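Local structure of cruciform cutting endonuclease 1, mitochondrial (Schizosaccharomyces pombe, 1KCF) at the interface of chains A and B. The protein resolves Holliday junctions as a homodimeric mitochondrial endonuclease, cutting four-way DNA junctions at the point of strand exchange, after 5'-CT-3' and 5'-TT-3' sequences. Sequence-based numbering; all coordinates share one arbitrary frame. Chains: chain A/B, Hypothetical 30.2 KD protein c25g10.02 IN chromosome I.

Contact 1: the interface of chains A and B. Residues chain A 139-140, 143-144, 147; chain B 91-92, 95, 137, 141.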
# COMPACT_ATOMS: atom_id res chain seq x y z
N GLU A 139 0.01 4.36 3.33
CA GLU A 139 -0.89 5.03 2.40
C GLU A 139 -1.53 4.02 1.44
O GLU A 139 -2.75 4.00 1.27
CB GLU A 139 -0.13 6.09 1.60
CG GLU A 139 -0.89 6.68 0.43
CD GLU A 139 -0.10 7.74 -0.31
OE1 GLU A 139 0.03 8.86 0.22
OE2 GLU A 139 0.41 7.45 -1.41
N SER A 140 -0.69 3.20 0.82
CA SER A 140 -1.14 2.20 -0.14
C SER A 140 -2.17 1.23 0.44
O SER A 140 -3.18 0.95 -0.20
CB SER A 140 0.04 1.40 -0.67
OG SER A 140 0.88 2.21 -1.46
N TYR A 143 -5.58 2.87 1.23
CA TYR A 143 -6.31 3.09 -0.01
C TYR A 143 -6.97 1.80 -0.49
O TYR A 143 -8.13 1.79 -0.92
CB TYR A 143 -5.36 3.61 -1.09
CG TYR A 143 -5.57 5.07 -1.41
CD1 TYR A 143 -6.53 5.47 -2.34
CD2 TYR A 143 -4.84 6.06 -0.75
CE1 TYR A 143 -6.77 6.81 -2.60
CE2 TYR A 143 -5.07 7.41 -1.00
CZ TYR A 143 -6.03 7.78 -1.92
OH TYR A 143 -6.27 9.11 -2.16
N ALA A 144 -6.22 0.70 -0.43
CA ALA A 144 -6.75 -0.58 -0.85
C ALA A 144 -7.94 -0.94 0.02
O ALA A 144 -9.00 -1.33 -0.48
CB ALA A 144 -5.67 -1.65 -0.74
N TYR A 147 -11.07 1.35 -0.92
CA TYR A 147 -11.73 0.99 -2.16
C TYR A 147 -12.29 -0.42 -2.17
O TYR A 147 -13.23 -0.71 -2.91
CB TYR A 147 -10.79 1.21 -3.35
CG TYR A 147 -10.78 2.65 -3.79
CD1 TYR A 147 -9.86 3.55 -3.27
CD2 TYR A 147 -11.74 3.13 -4.69
CE1 TYR A 147 -9.89 4.90 -3.62
CE2 TYR A 147 -11.79 4.47 -5.04
CZ TYR A 147 -10.86 5.35 -4.51
OH TYR A 147 -10.91 6.68 -4.85
N PRO B 91 -2.70 6.75 -6.20
CA PRO B 91 -3.24 5.78 -5.25
C PRO B 91 -4.60 5.18 -5.61
O PRO B 91 -4.75 3.95 -5.66
CB PRO B 91 -3.28 6.57 -3.94
CG PRO B 91 -2.09 7.47 -4.07
CD PRO B 91 -2.19 7.95 -5.50
N SER B 92 -5.58 6.04 -5.87
CA SER B 92 -6.92 5.58 -6.23
C SER B 92 -6.89 4.68 -7.45
O SER B 92 -7.57 3.67 -7.51
CB SER B 92 -7.85 6.77 -6.49
OG SER B 92 -7.38 7.54 -7.59
N ALA B 95 -5.23 1.31 -6.55
CA ALA B 95 -6.13 0.49 -5.76
C ALA B 95 -7.06 -0.26 -6.71
O ALA B 95 -7.37 -1.43 -6.49
CB ALA B 95 -6.93 1.35 -4.80
N MET B 137 3.79 -0.32 -4.31
CA MET B 137 2.42 0.10 -4.02
C MET B 137 1.46 -1.05 -4.32
O MET B 137 0.59 -1.38 -3.52
CB MET B 137 2.04 1.34 -4.84
CG MET B 137 0.73 1.99 -4.40
SD MET B 137 0.38 3.59 -5.22
CE MET B 137 2.02 4.31 -5.27
N MET B 141 -0.80 -3.15 -1.51
CA MET B 141 -2.25 -3.24 -1.62
C MET B 141 -2.71 -4.69 -1.68
O MET B 141 -3.74 -5.04 -1.10
CB MET B 141 -2.73 -2.48 -2.86
CG MET B 141 -2.47 -0.98 -2.77
SD MET B 141 -3.17 -0.08 -4.14
CE MET B 141 -3.09 1.61 -3.49
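A chi1 of -108°, well off a staggered value, together with a chi2 of -85°, sets the phenol ring of A:Tyr143 with its flat side to B:Pro91, while B:Met141, its CG anti to the carbonyl carbon (chi1 -64°) and its chain extended from there, reaches across the partner helix toward the base of the same tyrosine. The helix pairing between the two copies of this resolvase illustrates how a dimer can be built by fitting shapes together. B:Pro91, the first residue of helix 91-109, sets CB over the centre of the A:Tyr143 ring, 3.4 Å from the centroid, in a CH-pi contact. The two side chains meet at a slant, and in the plane of the ring its edge faces the backbone O of A:Glu139, one turn earlier in helix 128-151. B:Pro91 CG also meets carboxylate oxygen OE2 of A:Glu139 at 3.6 Å, so the proline is touched by successive turns of one helix. Below the tyrosine, methyl CE of B:Met141 approaches A:Tyr143 CB at 3.9 Å, and B:Met141 CG passes 3.3 Å from the carbonyl O of A:Ser140. B:Met141 CB packs against A:Ala144 CB at 3.7 Å; the small alanine side chain would allow helix 131-155 of chain B to come near. On the neighbouring turn, the CB of A:Ser140 lies 3.8 Å from B:Met137 CG. At the other end A:Tyr147 lies alongside the start of helix 91-109: A:Tyr147 OH, the phenol hydroxyl, is 3.5 Å from B:Ser92 CB, and A:Tyr147 CD1 is 4.0 Å from B:Ala95 CB. No polar atoms pair between the subunits here, and cohesion rests on van der Waals and CH-pi packing. The patch thereby joins the long helix of one subunit to two helices of the other, and so contributes to the homodimer that resolves Holliday junctions.

Contact 2: the interface of chains A and B. Residues chain A 91, 141; chain B 118, 140, 143, 165.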
# COMPACT_ATOMS: atom_id res chain seq x y z
N PRO A 91 5.64 -6.51 5.53
CA PRO A 91 4.36 -6.41 4.81
C PRO A 91 3.15 -6.92 5.58
O PRO A 91 2.08 -6.31 5.54
CB PRO A 91 4.63 -7.22 3.54
CG PRO A 91 6.06 -6.90 3.27
CD PRO A 91 6.69 -7.02 4.64
N MET A 141 -1.90 0.72 1.63
CA MET A 141 -2.80 -0.22 2.27
C MET A 141 -4.14 0.42 2.65
O MET A 141 -5.20 -0.18 2.43
CB MET A 141 -2.13 -0.85 3.49
CG MET A 141 -0.87 -1.65 3.14
SD MET A 141 -0.16 -2.57 4.51
CE MET A 141 0.84 -3.78 3.64
N ARG B 118 9.54 -10.20 -1.82
CA ARG B 118 9.49 -8.83 -1.31
C ARG B 118 10.11 -7.69 -2.12
O ARG B 118 9.82 -6.52 -1.86
CB ARG B 118 10.07 -8.78 0.11
CG ARG B 118 9.05 -9.01 1.20
CD ARG B 118 9.64 -8.73 2.57
NE ARG B 118 10.66 -9.71 2.94
CZ ARG B 118 10.40 -10.94 3.38
NH1 ARG B 118 9.14 -11.35 3.51
NH2 ARG B 118 11.39 -11.76 3.69
N SER B 140 1.95 -3.73 -1.67
CA SER B 140 1.35 -3.38 -0.39
C SER B 140 -0.17 -3.53 -0.40
O SER B 140 -0.75 -3.98 0.58
CB SER B 140 1.72 -1.95 -0.01
OG SER B 140 3.12 -1.81 0.12
N TYR B 143 -1.20 -7.18 -0.31
CA TYR B 143 -1.03 -7.70 1.04
C TYR B 143 -2.19 -7.30 1.93
O TYR B 143 -2.71 -8.11 2.69
CB TYR B 143 0.27 -7.18 1.66
CG TYR B 143 1.47 -8.05 1.37
CD1 TYR B 143 1.55 -9.35 1.86
CD2 TYR B 143 2.53 -7.57 0.60
CE1 TYR B 143 2.64 -10.17 1.57
CE2 TYR B 143 3.62 -8.38 0.30
CZ TYR B 143 3.67 -9.68 0.79
OH TYR B 143 4.74 -10.49 0.47
N SER B 165 5.39 -14.35 1.85
CA SER B 165 6.33 -13.32 1.41
C SER B 165 7.74 -13.91 1.50
O SER B 165 8.21 -14.24 2.58
CB SER B 165 6.20 -12.11 2.33
OG SER B 165 7.02 -11.04 1.89
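A:Pro91 opens helix 91-109 with helical backbone angles, phi -38° and psi -41°, and from that position its ring rests on B:Tyr143 of helix 131-155. The protein belongs to the RuvC resolvase family, and this helix-to-helix surface of its homodimer is a worked example of an aromatic side chain serving both subunits: one face receives the partner while the hydroxyl at the tip is held by its own chain. A:Pro91 CB sits over the middle of the B:Tyr143 ring, 3.6 Å from the centroid, in a CH-pi contact. The two side chains lie side by side and point the same way, so the pyrrolidine runs along the phenol. Farther out, A:Pro91 CD meets B:Arg118 CD at 4.0 Å, with the side chains crossing at about a right angle. The aliphatic part of the arginine, bent along its length, thus borders the proline, while the guanidinium turns to its own subunit. There B:Arg118 NH1 donates to B:Ser165 OG at 2.7 Å, tilted 31° from the guanidinium plane and well short of straight. The hydroxyl B:Ser165 OG in turn donates to the phenol OH of B:Tyr143, also at 2.7 Å. This relay holds the tip of the tyrosine and is likely to limit swinging of the ring beneath the proline. An alanine in place of B:Tyr143 would probably leave the B:Ser165 hydroxyl without its acceptor and open a gap under A:Pro91, whose CB would lose the ring it rests on. Near the root of the tyrosine, A:Met141 comes in obliquely with its chain extended beyond CG, and A:Met141 CE, the methyl, is 4.0 Å from B:Tyr143 CB. A:Met141 CE also lies 3.5 Å from the backbone O of B:Ser140.

Contact 1 and contact 2 lie about 12 Å apart, measured between the centres of their C-alpha atoms, within one two-fold symmetric interface. In each, helix 91-109 of one subunit packs on the long helix of the other, and the long helices of both subunits meet, 128-151 in chain A and 131-155 in chain B. Residues 91, 140, 141 and 143 appear in both with the chains exchanged, so contact 2 holds the twin of the proline-on-tyrosine packing and extends it to the loop and strand of the tyrosine's own subunit. Repeating one apolar solution about the axis is likely to help set how the two subunits lie.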